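PDB 5Y0T: thermotoga maritima TmcAL from Thermotoga maritima, which belongs to the HIGH nucleotidyl transferase family of the HUP clan and holds adenosine-5'-rp-alpha-thio-triphosphate in this structure. Local coordinates for residues 67-75 against 387-395; 122-132 against 142-153. All coordinates share one frame; numbering follows the deposited sequence.

Contact 1: residues 67-75 against 387-395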
loop_
_atom_site.group_PDB
_atom_site.type_symbol
_atom_site.label_atom_id
_atom_site.label_comp_id
_atom_site.label_asym_id
_atom_site.label_seq_id
_atom_site.Cartn_x
_atom_site.Cartn_y
_atom_site.Cartn_z
ATOM N N VAL A 67 -24.668 -6.666 -19.880
ATOM C CA VAL A 67 -23.920 -5.694 -19.085
ATOM C C VAL A 67 -22.430 -5.858 -19.364
ATOM O O VAL A 67 -21.907 -6.966 -19.287
ATOM C CB VAL A 67 -24.145 -5.846 -17.557
ATOM C CG1 VAL A 67 -23.271 -4.830 -16.794
ATOM C CG2 VAL A 67 -25.627 -5.646 -17.196
ATOM N N LEU A 68 -21.783 -4.748 -19.708
ATOM C CA LEU A 68 -20.344 -4.678 -19.967
ATOM C C LEU A 68 -19.669 -3.909 -18.850
ATOM O O LEU A 68 -20.275 -3.011 -18.275
ATOM C CB LEU A 68 -20.065 -3.976 -21.295
ATOM C CG LEU A 68 -20.995 -4.360 -22.446
ATOM C CD1 LEU A 68 -20.717 -3.512 -23.706
ATOM C CD2 LEU A 68 -20.843 -5.829 -22.738
ATOM N N GLU A 69 -18.427 -4.254 -18.520
ATOM C CA GLU A 69 -17.686 -3.418 -17.578
ATOM C C GLU A 69 -16.986 -2.261 -18.293
ATOM O O GLU A 69 -16.304 -2.461 -19.300
ATOM C CB GLU A 69 -16.642 -4.228 -16.794
ATOM C CG GLU A 69 -15.939 -3.348 -15.766
ATOM C CD GLU A 69 -15.010 -4.109 -14.823
ATOM O OE1 GLU A 69 -14.872 -5.349 -14.963
ATOM O OE2 GLU A 69 -14.407 -3.452 -13.946
ATOM N N LEU A 70 -17.175 -1.053 -17.778
ATOM C CA LEU A 70 -16.362 0.097 -18.180
ATOM C C LEU A 70 -15.027 -0.064 -17.458
ATOM O O LEU A 70 -15.000 -0.068 -16.232
ATOM C CB LEU A 70 -17.053 1.410 -17.796
ATOM C CG LEU A 70 -16.284 2.729 -18.024
ATOM C CD1 LEU A 70 -15.985 2.902 -19.505
ATOM C CD2 LEU A 70 -17.067 3.914 -17.495
ATOM N N PRO A 71 -13.919 -0.246 -18.203
ATOM C CA PRO A 71 -12.659 -0.523 -17.491
ATOM C C PRO A 71 -12.304 0.541 -16.464
ATOM O O PRO A 71 -12.604 1.724 -16.672
ATOM C CB PRO A 71 -11.621 -0.568 -18.627
ATOM C CG PRO A 71 -12.433 -1.164 -19.783
ATOM C CD PRO A 71 -13.776 -0.418 -19.659
ATOM N N VAL A 72 -11.680 0.114 -15.372
ATOM C CA VAL A 72 -11.331 0.998 -14.250
ATOM C C VAL A 72 -10.621 2.278 -14.686
ATOM O O VAL A 72 -10.861 3.349 -14.136
ATOM C CB VAL A 72 -10.428 0.265 -13.226
ATOM C CG1 VAL A 72 -9.915 1.233 -12.149
ATOM C CG2 VAL A 72 -11.181 -0.916 -12.603
ATOM N N VAL A 73 -9.737 2.169 -15.672
ATOM C CA VAL A 73 -8.963 3.328 -16.075
ATOM C C VAL A 73 -9.870 4.463 -16.594
ATOM O O VAL A 73 -9.493 5.630 -16.518
ATOM C CB VAL A 73 -7.896 2.938 -17.147
ATOM C CG1 VAL A 73 -8.570 2.430 -18.455
ATOM C CG2 VAL A 73 -6.942 4.095 -17.394
ATOM N N PHE A 74 -11.018 4.116 -17.188
ATOM C CA PHE A 74 -12.058 5.103 -17.547
ATOM C C PHE A 74 -13.083 5.377 -16.456
ATOM O O PHE A 74 -13.492 6.521 -16.258
ATOM C CB PHE A 74 -12.766 4.672 -18.829
ATOM C CG PHE A 74 -11.805 4.366 -19.941
ATOM C CD1 PHE A 74 -11.080 5.387 -20.533
ATOM C CD2 PHE A 74 -11.574 3.051 -20.340
ATOM C CE1 PHE A 74 -10.157 5.110 -21.542
ATOM C CE2 PHE A 74 -10.661 2.764 -21.350
ATOM C CZ PHE A 74 -9.948 3.795 -21.944
ATOM N N ALA A 75 -13.525 4.316 -15.781
ATOM C CA ALA A 75 -14.600 4.429 -14.789
ATOM C C ALA A 75 -14.274 5.403 -13.658
ATOM O O ALA A 75 -15.176 5.997 -13.058
ATOM C CB ALA A 75 -14.929 3.023 -14.205
ATOM N N GLN A 387 -4.579 -2.684 -18.909
ATOM C CA GLN A 387 -5.945 -2.317 -18.586
ATOM C C GLN A 387 -6.645 -3.418 -17.795
ATOM O O GLN A 387 -7.245 -3.154 -16.745
ATOM C CB GLN A 387 -6.739 -1.989 -19.865
ATOM C CG GLN A 387 -6.347 -0.667 -20.507
ATOM C CD GLN A 387 -7.105 -0.378 -21.803
ATOM O OE1 GLN A 387 -7.748 -1.261 -22.374
ATOM N NE2 GLN A 387 -7.041 0.868 -22.260
ATOM N N ILE A 388 -6.566 -4.660 -18.277
ATOM C CA ILE A 388 -7.344 -5.721 -17.642
ATOM C C ILE A 388 -6.717 -6.123 -16.294
ATOM O O ILE A 388 -7.436 -6.490 -15.359
ATOM C CB ILE A 388 -7.518 -6.940 -18.588
ATOM C CG1 ILE A 388 -8.796 -7.710 -18.246
ATOM C CG2 ILE A 388 -6.269 -7.869 -18.588
ATOM C CD1 ILE A 388 -9.233 -8.666 -19.370
ATOM N N ASP A 389 -5.399 -5.979 -16.172
ATOM C CA ASP A 389 -4.718 -6.190 -14.896
ATOM C C ASP A 389 -5.225 -5.195 -13.840
ATOM O O ASP A 389 -5.421 -5.551 -12.669
ATOM C CB ASP A 389 -3.203 -6.051 -15.065
ATOM C CG ASP A 389 -2.463 -6.078 -13.728
ATOM O OD1 ASP A 389 -2.320 -7.176 -13.152
ATOM O OD2 ASP A 389 -2.048 -4.998 -13.249
ATOM N N LEU A 390 -5.473 -3.962 -14.262
ATOM C CA LEU A 390 -6.048 -2.960 -13.361
ATOM C C LEU A 390 -7.467 -3.337 -12.949
ATOM O O LEU A 390 -7.826 -3.231 -11.764
ATOM C CB LEU A 390 -6.015 -1.571 -14.018
ATOM C CG LEU A 390 -6.685 -0.442 -13.231
ATOM C CD1 LEU A 390 -6.096 -0.321 -11.802
ATOM C CD2 LEU A 390 -6.579 0.867 -13.972
ATOM N N ASP A 391 -8.273 -3.815 -13.902
ATOM C CA ASP A 391 -9.632 -4.263 -13.566
ATOM C C ASP A 391 -9.622 -5.364 -12.493
ATOM O O ASP A 391 -10.397 -5.326 -11.530
ATOM C CB ASP A 391 -10.368 -4.767 -14.819
ATOM C CG ASP A 391 -10.731 -3.643 -15.784
ATOM O OD1 ASP A 391 -10.585 -2.454 -15.413
ATOM O OD2 ASP A 391 -11.145 -3.953 -16.928
ATOM N N VAL A 392 -8.721 -6.326 -12.656
ATOM C CA VAL A 392 -8.580 -7.458 -11.719
ATOM C C VAL A 392 -8.058 -6.996 -10.356
ATOM O O VAL A 392 -8.559 -7.412 -9.305
ATOM C CB VAL A 392 -7.636 -8.528 -12.299
ATOM C CG1 VAL A 392 -7.283 -9.595 -11.244
ATOM C CG2 VAL A 392 -8.281 -9.171 -13.518
ATOM N N LYS A 393 -7.062 -6.114 -10.392
ATOM C CA LYS A 393 -6.463 -5.576 -9.175
ATOM C C LYS A 393 -7.505 -4.810 -8.354
ATOM O O LYS A 393 -7.563 -4.937 -7.124
ATOM C CB LYS A 393 -5.271 -4.675 -9.529
ATOM C CG LYS A 393 -4.771 -3.805 -8.377
ATOM C CD LYS A 393 -3.375 -3.229 -8.658
ATOM C CE LYS A 393 -3.359 -2.246 -9.817
ATOM N NZ LYS A 393 -1.966 -1.803 -10.178
ATOM N N ALA A 394 -8.336 -4.022 -9.030
ATOM C CA ALA A 394 -9.368 -3.256 -8.338
ATOM C C ALA A 394 -10.352 -4.186 -7.633
ATOM O O ALA A 394 -10.752 -3.935 -6.493
ATOM C CB ALA A 394 -10.105 -2.339 -9.310
ATOM N N THR A 395 -10.753 -5.249 -8.319
ATOM C CA THR A 395 -11.641 -6.252 -7.726
ATOM C C THR A 395 -11.010 -6.922 -6.520
ATOM O O THR A 395 -11.649 -7.095 -5.478
ATOM C CB THR A 395 -12.036 -7.345 -8.772
ATOM O OG1 THR A 395 -12.657 -6.713 -9.893
ATOM C CG2 THR A 395 -13.011 -8.357 -8.196
HETATM O O HOH W 1 -12.887 -4.070 -11.785
HETATM O O HOH W 2 -12.991 -6.096 -16.733
HETATM O O HOH W 3 -8.678 -0.667 -16.479
#
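Asp391 of helix 381-399 reaches the N-terminal end of helix 72-75 and accepts a hydrogen bond from its first backbone N-H. The bond from Val72 N to Asp391 OD1 is 2.8 Å long and nearly straight, at 164°. It uses the syn side of the carboxylate, 23° out of its plane. The Asp391 side chain lies alongside the ring of Pro71, the N-cap residue. It runs past Val72 in the opposite direction, with OD1 3.3 Å from Val72 CG2. Val72 CG1, anti to its backbone N (chi1 173°), rests on Leu390 CG. Val72 CG2 instead meets Ala394 CB at 3.7 Å. The two methyls thus pack on successive turns of the long helix. Leu390 CD2 packs against Val73, near its backbone N and CB. At the far end, the amide of Gln387 stands steeply to the Phe74 ring, its NE2 4.1 Å from Phe74 CZ.

Three waters bridge the two segments. One accepts from Val73 N and donates to both Asp391 OD1 and Gln387 O. The other two join the carboxylate of Glu69 to Asp391 OD2 and to Asp391 O. Glu69 OE2 and Asp391 OD1 lie 4.2 Å apart.

Tyr336 OH bonds directly to Asp391 OD2. In the second shell, Lys52 forms a salt bridge with Glu69 OE1. Strand 66-70 lies in the mixed sheet, parallel to strand 32-38 and antiparallel to strand 337-343, consistent with the Rossmann-like core of the HUP clan.

The helix end would favour a negative charge on Asp391. The bridging waters and Lys52 probably offset the repulsion from Glu69. Buried acids, water and backbone N-H groups thus tie Glu69 of strand 66-70 and the start of helix 72-75 to helix 381-399.

Contact 2: residues 122-132 against 142-153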
loop_
_atom_site.group_PDB
_atom_site.type_symbol
_atom_site.label_atom_id
_atom_site.label_comp_id
_atom_site.label_asym_id
_atom_site.label_seq_id
_atom_site.Cartn_x
_atom_site.Cartn_y
_atom_site.Cartn_z
ATOM N N PRO A 122 -12.775 25.559 -33.327
ATOM C CA PRO A 122 -12.523 26.769 -34.119
ATOM C C PRO A 122 -11.538 27.718 -33.413
ATOM O O PRO A 122 -11.550 27.795 -32.180
ATOM C CB PRO A 122 -13.915 27.403 -34.250
ATOM C CG PRO A 122 -14.694 26.853 -33.086
ATOM C CD PRO A 122 -14.178 25.462 -32.879
ATOM N N ASP A 123 -10.704 28.417 -34.177
ATOM C CA ASP A 123 -9.583 29.151 -33.586
ATOM C C ASP A 123 -10.046 30.234 -32.615
ATOM O O ASP A 123 -9.412 30.423 -31.588
ATOM C CB ASP A 123 -8.671 29.758 -34.667
ATOM C CG ASP A 123 -9.438 30.501 -35.741
ATOM O OD1 ASP A 123 -10.656 30.709 -35.571
ATOM O OD2 ASP A 123 -8.822 30.877 -36.764
ATOM N N GLU A 124 -11.152 30.914 -32.919
ATOM C CA GLU A 124 -11.710 31.905 -31.989
ATOM C C GLU A 124 -12.031 31.274 -30.625
ATOM O O GLU A 124 -11.795 31.894 -29.589
ATOM C CB GLU A 124 -12.976 32.559 -32.559
ATOM C CG GLU A 124 -12.885 33.017 -34.017
ATOM C CD GLU A 124 -13.636 32.076 -34.972
ATOM O OE1 GLU A 124 -13.277 30.871 -35.056
ATOM O OE2 GLU A 124 -14.592 32.548 -35.632
ATOM N N TYR A 125 -12.581 30.059 -30.623
ATOM C CA TYR A 125 -12.808 29.346 -29.362
ATOM C C TYR A 125 -11.488 29.047 -28.658
ATOM O O TYR A 125 -11.355 29.275 -27.455
ATOM C CB TYR A 125 -13.568 28.030 -29.563
ATOM C CG TYR A 125 -13.451 27.119 -28.345
ATOM C CD1 TYR A 125 -14.202 27.362 -27.195
ATOM C CD2 TYR A 125 -12.560 26.043 -28.332
ATOM C CE1 TYR A 125 -14.084 26.553 -26.075
ATOM C CE2 TYR A 125 -12.438 25.227 -27.211
ATOM C CZ TYR A 125 -13.206 25.491 -26.090
ATOM O OH TYR A 125 -13.104 24.687 -24.984
ATOM N N GLN A 126 -10.522 28.516 -29.407
ATOM C CA GLN A 126 -9.215 28.202 -28.838
ATOM C C GLN A 126 -8.541 29.443 -28.260
ATOM O O GLN A 126 -7.935 29.374 -27.195
ATOM C CB GLN A 126 -8.300 27.568 -29.882
ATOM C CG GLN A 126 -8.750 26.203 -30.376
ATOM C CD GLN A 126 -7.622 25.458 -31.067
ATOM O OE1 GLN A 126 -7.614 25.314 -32.288
ATOM N NE2 GLN A 126 -6.655 24.996 -30.284
ATOM N N LYS A 127 -8.644 30.564 -28.968
ATOM C CA LYS A 127 -8.081 31.832 -28.481
ATOM C C LYS A 127 -8.695 32.213 -27.136
ATOM O O LYS A 127 -7.980 32.548 -26.199
ATOM C CB LYS A 127 -8.303 32.971 -29.478
ATOM C CG LYS A 127 -7.679 32.774 -30.843
ATOM C CD LYS A 127 -6.190 32.486 -30.773
ATOM C CE LYS A 127 -5.649 32.124 -32.154
ATOM N NZ LYS A 127 -6.055 33.115 -33.199
ATOM N N PHE A 128 -10.025 32.171 -27.052
ATOM C CA PHE A 128 -10.725 32.461 -25.799
ATOM C C PHE A 128 -10.294 31.494 -24.704
ATOM O O PHE A 128 -10.021 31.900 -23.580
ATOM C CB PHE A 128 -12.247 32.385 -25.979
ATOM C CG PHE A 128 -12.828 33.516 -26.788
ATOM C CD1 PHE A 128 -12.300 34.793 -26.709
ATOM C CD2 PHE A 128 -13.923 33.295 -27.618
ATOM C CE1 PHE A 128 -12.844 35.839 -27.445
ATOM C CE2 PHE A 128 -14.469 34.326 -28.362
ATOM C CZ PHE A 128 -13.927 35.604 -28.273
ATOM N N LEU A 129 -10.229 30.211 -25.047
ATOM C CA LEU A 129 -9.874 29.177 -24.085
ATOM C C LEU A 129 -8.505 29.431 -23.494
ATOM O O LEU A 129 -8.327 29.361 -22.283
ATOM C CB LEU A 129 -9.901 27.787 -24.737
ATOM C CG LEU A 129 -9.512 26.631 -23.808
ATOM C CD1 LEU A 129 -10.424 26.587 -22.591
ATOM C CD2 LEU A 129 -9.507 25.275 -24.560
ATOM N N HIS A 130 -7.545 29.728 -24.361
ATOM C CA HIS A 130 -6.172 29.955 -23.937
ATOM C C HIS A 130 -6.088 31.159 -22.994
ATOM O O HIS A 130 -5.417 31.103 -21.961
ATOM C CB HIS A 130 -5.274 30.161 -25.155
ATOM C CG HIS A 130 -3.818 30.255 -24.826
ATOM N ND1 HIS A 130 -3.258 29.624 -23.734
ATOM C CD2 HIS A 130 -2.804 30.907 -25.443
ATOM C CE1 HIS A 130 -1.963 29.883 -23.694
ATOM N NE2 HIS A 130 -1.662 30.660 -24.720
ATOM N N GLU A 131 -6.771 32.245 -23.349
ATOM C CA GLU A 131 -6.795 33.430 -22.502
ATOM C C GLU A 131 -7.316 33.121 -21.104
ATOM O O GLU A 131 -6.726 33.544 -20.109
ATOM C CB GLU A 131 -7.650 34.527 -23.123
ATOM C CG GLU A 131 -7.046 35.178 -24.333
ATOM C CD GLU A 131 -7.828 36.397 -24.758
ATOM O OE1 GLU A 131 -8.778 36.777 -24.039
ATOM O OE2 GLU A 131 -7.493 36.974 -25.810
ATOM N N GLU A 132 -8.420 32.378 -21.037
ATOM C CA GLU A 132 -9.038 32.047 -19.755
ATOM C C GLU A 132 -8.130 31.150 -18.918
ATOM O O GLU A 132 -8.019 31.335 -17.708
ATOM C CB GLU A 132 -10.397 31.378 -19.964
ATOM C CG GLU A 132 -11.417 32.250 -20.673
ATOM C CD GLU A 132 -11.731 33.534 -19.915
ATOM O OE1 GLU A 132 -11.788 33.485 -18.670
ATOM O OE2 GLU A 132 -11.923 34.585 -20.562
ATOM N N ALA A 142 -12.680 27.679 -17.488
ATOM C CA ALA A 142 -12.121 28.320 -18.673
ATOM C C ALA A 142 -12.885 27.952 -19.937
ATOM O O ALA A 142 -13.207 28.822 -20.751
ATOM C CB ALA A 142 -10.655 27.951 -18.830
ATOM N N ARG A 143 -13.154 26.662 -20.101
ATOM C CA ARG A 143 -13.949 26.173 -21.216
ATOM C C ARG A 143 -15.335 26.808 -21.212
ATOM O O ARG A 143 -15.844 27.202 -22.261
ATOM C CB ARG A 143 -14.065 24.648 -21.166
ATOM C CG ARG A 143 -14.984 24.063 -22.239
ATOM C CD ARG A 143 -14.871 22.535 -22.299
ATOM N NE ARG A 143 -15.431 21.894 -21.112
ATOM C CZ ARG A 143 -15.480 20.578 -20.917
ATOM N NH1 ARG A 143 -15.001 19.732 -21.832
ATOM N NH2 ARG A 143 -16.018 20.107 -19.803
ATOM N N LYS A 144 -15.934 26.913 -20.029
ATOM C CA LYS A 144 -17.249 27.528 -19.884
ATOM C C LYS A 144 -17.235 28.984 -20.350
ATOM O O LYS A 144 -18.058 29.391 -21.175
ATOM C CB LYS A 144 -17.724 27.441 -18.428
ATOM C CG LYS A 144 -19.138 27.984 -18.199
ATOM C CD LYS A 144 -19.632 27.747 -16.773
ATOM C CE LYS A 144 -18.770 28.467 -15.740
ATOM N NZ LYS A 144 -19.339 28.350 -14.361
ATOM N N TYR A 145 -16.291 29.759 -19.823
ATOM C CA TYR A 145 -16.172 31.172 -20.158
ATOM C C TYR A 145 -15.843 31.347 -21.638
ATOM O O TYR A 145 -16.349 32.260 -22.293
ATOM C CB TYR A 145 -15.098 31.842 -19.293
ATOM C CG TYR A 145 -15.370 31.745 -17.810
ATOM C CD1 TYR A 145 -16.668 31.784 -17.317
ATOM C CD2 TYR A 145 -14.330 31.604 -16.905
ATOM C CE1 TYR A 145 -16.924 31.691 -15.962
ATOM C CE2 TYR A 145 -14.576 31.509 -15.552
ATOM C CZ TYR A 145 -15.872 31.555 -15.085
ATOM O OH TYR A 145 -16.112 31.460 -13.736
ATOM N N ALA A 146 -15.005 30.455 -22.162
ATOM C CA ALA A 146 -14.608 30.531 -23.564
ATOM C C ALA A 146 -15.803 30.264 -24.478
ATOM O O ALA A 146 -15.980 30.936 -25.504
ATOM C CB ALA A 146 -13.486 29.560 -23.850
ATOM N N LEU A 147 -16.624 29.291 -24.097
ATOM C CA LEU A 147 -17.830 28.972 -24.859
ATOM C C LEU A 147 -18.806 30.134 -24.821
ATOM O O LEU A 147 -19.398 30.496 -25.844
ATOM C CB LEU A 147 -18.487 27.698 -24.322
ATOM C CG LEU A 147 -17.758 26.396 -24.656
ATOM C CD1 LEU A 147 -18.337 25.236 -23.865
ATOM C CD2 LEU A 147 -17.839 26.103 -26.145
ATOM N N MET A 148 -18.954 30.740 -23.643
ATOM C CA MET A 148 -19.818 31.904 -23.498
ATOM C C MET A 148 -19.375 33.031 -24.413
ATOM O O MET A 148 -20.196 33.668 -25.072
ATOM C CB MET A 148 -19.831 32.400 -22.050
ATOM C CG MET A 148 -20.542 31.474 -21.091
ATOM S SD MET A 148 -20.436 32.027 -19.378
ATOM C CE MET A 148 -21.335 30.712 -18.577
ATOM N N ARG A 149 -18.071 33.281 -24.441
ATOM C CA ARG A 149 -17.537 34.373 -25.235
ATOM C C ARG A 149 -17.711 34.042 -26.711
ATOM O O ARG A 149 -18.007 34.923 -27.529
ATOM C CB ARG A 149 -16.070 34.635 -24.881
ATOM C CG ARG A 149 -15.895 35.308 -23.520
ATOM C CD ARG A 149 -14.437 35.408 -23.093
ATOM N NE ARG A 149 -13.667 36.356 -23.897
ATOM C CZ ARG A 149 -12.343 36.472 -23.842
ATOM N NH1 ARG A 149 -11.642 35.693 -23.030
ATOM N NH2 ARG A 149 -11.717 37.360 -24.605
ATOM N N TYR A 150 -17.568 32.763 -27.035
ATOM C CA TYR A 150 -17.812 32.272 -28.387
ATOM C C TYR A 150 -19.277 32.468 -28.773
ATOM O O TYR A 150 -19.577 32.992 -29.846
ATOM C CB TYR A 150 -17.422 30.794 -28.504
ATOM C CG TYR A 150 -17.427 30.270 -29.921
ATOM C CD1 TYR A 150 -16.401 30.591 -30.803
ATOM C CD2 TYR A 150 -18.455 29.458 -30.380
ATOM C CE1 TYR A 150 -16.397 30.121 -32.103
ATOM C CE2 TYR A 150 -18.461 28.980 -31.686
ATOM C CZ TYR A 150 -17.428 29.317 -32.539
ATOM O OH TYR A 150 -17.424 28.857 -33.833
ATOM N N PHE A 151 -20.189 32.057 -27.895
ATOM C CA PHE A 151 -21.617 32.264 -28.137
ATOM C C PHE A 151 -21.955 33.728 -28.397
ATOM O O PHE A 151 -22.728 34.037 -29.303
ATOM C CB PHE A 151 -22.440 31.741 -26.962
ATOM C CG PHE A 151 -22.848 30.300 -27.107
ATOM C CD1 PHE A 151 -21.917 29.335 -27.453
ATOM C CD2 PHE A 151 -24.167 29.917 -26.902
ATOM C CE1 PHE A 151 -22.291 28.002 -27.588
ATOM C CE2 PHE A 151 -24.555 28.596 -27.030
ATOM C CZ PHE A 151 -23.615 27.631 -27.373
ATOM N N SER A 152 -21.371 34.621 -27.602
ATOM C CA SER A 152 -21.603 36.055 -27.742
ATOM C C SER A 152 -21.117 36.578 -29.080
ATOM O O SER A 152 -21.807 37.362 -29.731
ATOM C CB SER A 152 -20.917 36.833 -26.614
ATOM O OG SER A 152 -21.546 36.589 -25.369
ATOM N N MET A 153 -19.924 36.157 -29.482
ATOM C CA MET A 153 -19.352 36.576 -30.757
ATOM C C MET A 153 -20.256 36.158 -31.924
ATOM O O MET A 153 -20.347 36.857 -32.936
ATOM C CB MET A 153 -17.944 35.990 -30.921
ATOM C CG MET A 153 -17.377 36.087 -32.328
ATOM S SD MET A 153 -16.036 34.913 -32.622
ATOM C CE MET A 153 -14.654 35.798 -31.897
#
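Phe128 packs against Arg149 in a helical hairpin, in which helices 123-134 and 139-153 run roughly antiparallel. The axes of the paired segments approach to 8.2 Å at an angle of 138°.

Apolar packing comes first. Phe128 is a knob in the hole formed by Ala146, Arg149, Tyr150 and Met153. Ala146 CB lies 3.5 Å from Leu129 N, and its small side chain lets the backbones come close. Tyr125 CG is anti to its backbone N (chi1 164°), which carries the ring along the interface to Leu147 CD2 and sets OH against Arg143 CG. Tyr150 offers its ring edge to Glu124 CB. Pro122, at the N-cap, crosses the hydroxyl end of Tyr150. Met153 CE touches both Glu124 CB and Phe128 CZ.

The aromatic contact is a CH-pi interaction. Arg149 CB sits over the face of Phe128, 3.8 Å from the ring centroid. The arginine chain bends at chi3. One guanidinium face then lies against Phe128 CD1, 3.3 Å from Arg149 CZ, with the two planes 42° apart.

The ionic contacts form a network. Arg149 NH1 and NH2 both grip Glu131 OE1, from one face of its carboxylate and within the guanidinium plane. NH1 also bonds to the anti lone pair of Glu132 OE2 at 2.7 Å, but this bond is bent and tilted from that plane. Glu132 is itself a knob among Ala142, Tyr145, Ala146 and Arg149. Its carboxylate stands steeply to the Tyr145 ring.

Leu118 of helix 108-120 backs Tyr125, while Glu174 pairs with Arg143. The two glutamates probably stabilise the charge of Arg149, whose alkyl part packs on Phe128 while its guanidinium pairs with the acids.

From the N terminus, the chain first reaches strand 66-70 of the sheet and short helix 72-75, the earlier side of contact 1. It then passes through helix 108-120 and turns back on itself in 122-132 and 142-153. There contact 2 closes a short local loop, with nine residues between its segments. The chain runs on through many more helices before 387-395 returns to 67-75. Contact 1 therefore closes a loop of 311 residues that contains all of contact 2. One contact joins distant parts of the chain near its centre; the other holds a peripheral hairpin together. Their centres are 35 Å apart, and they do not touch.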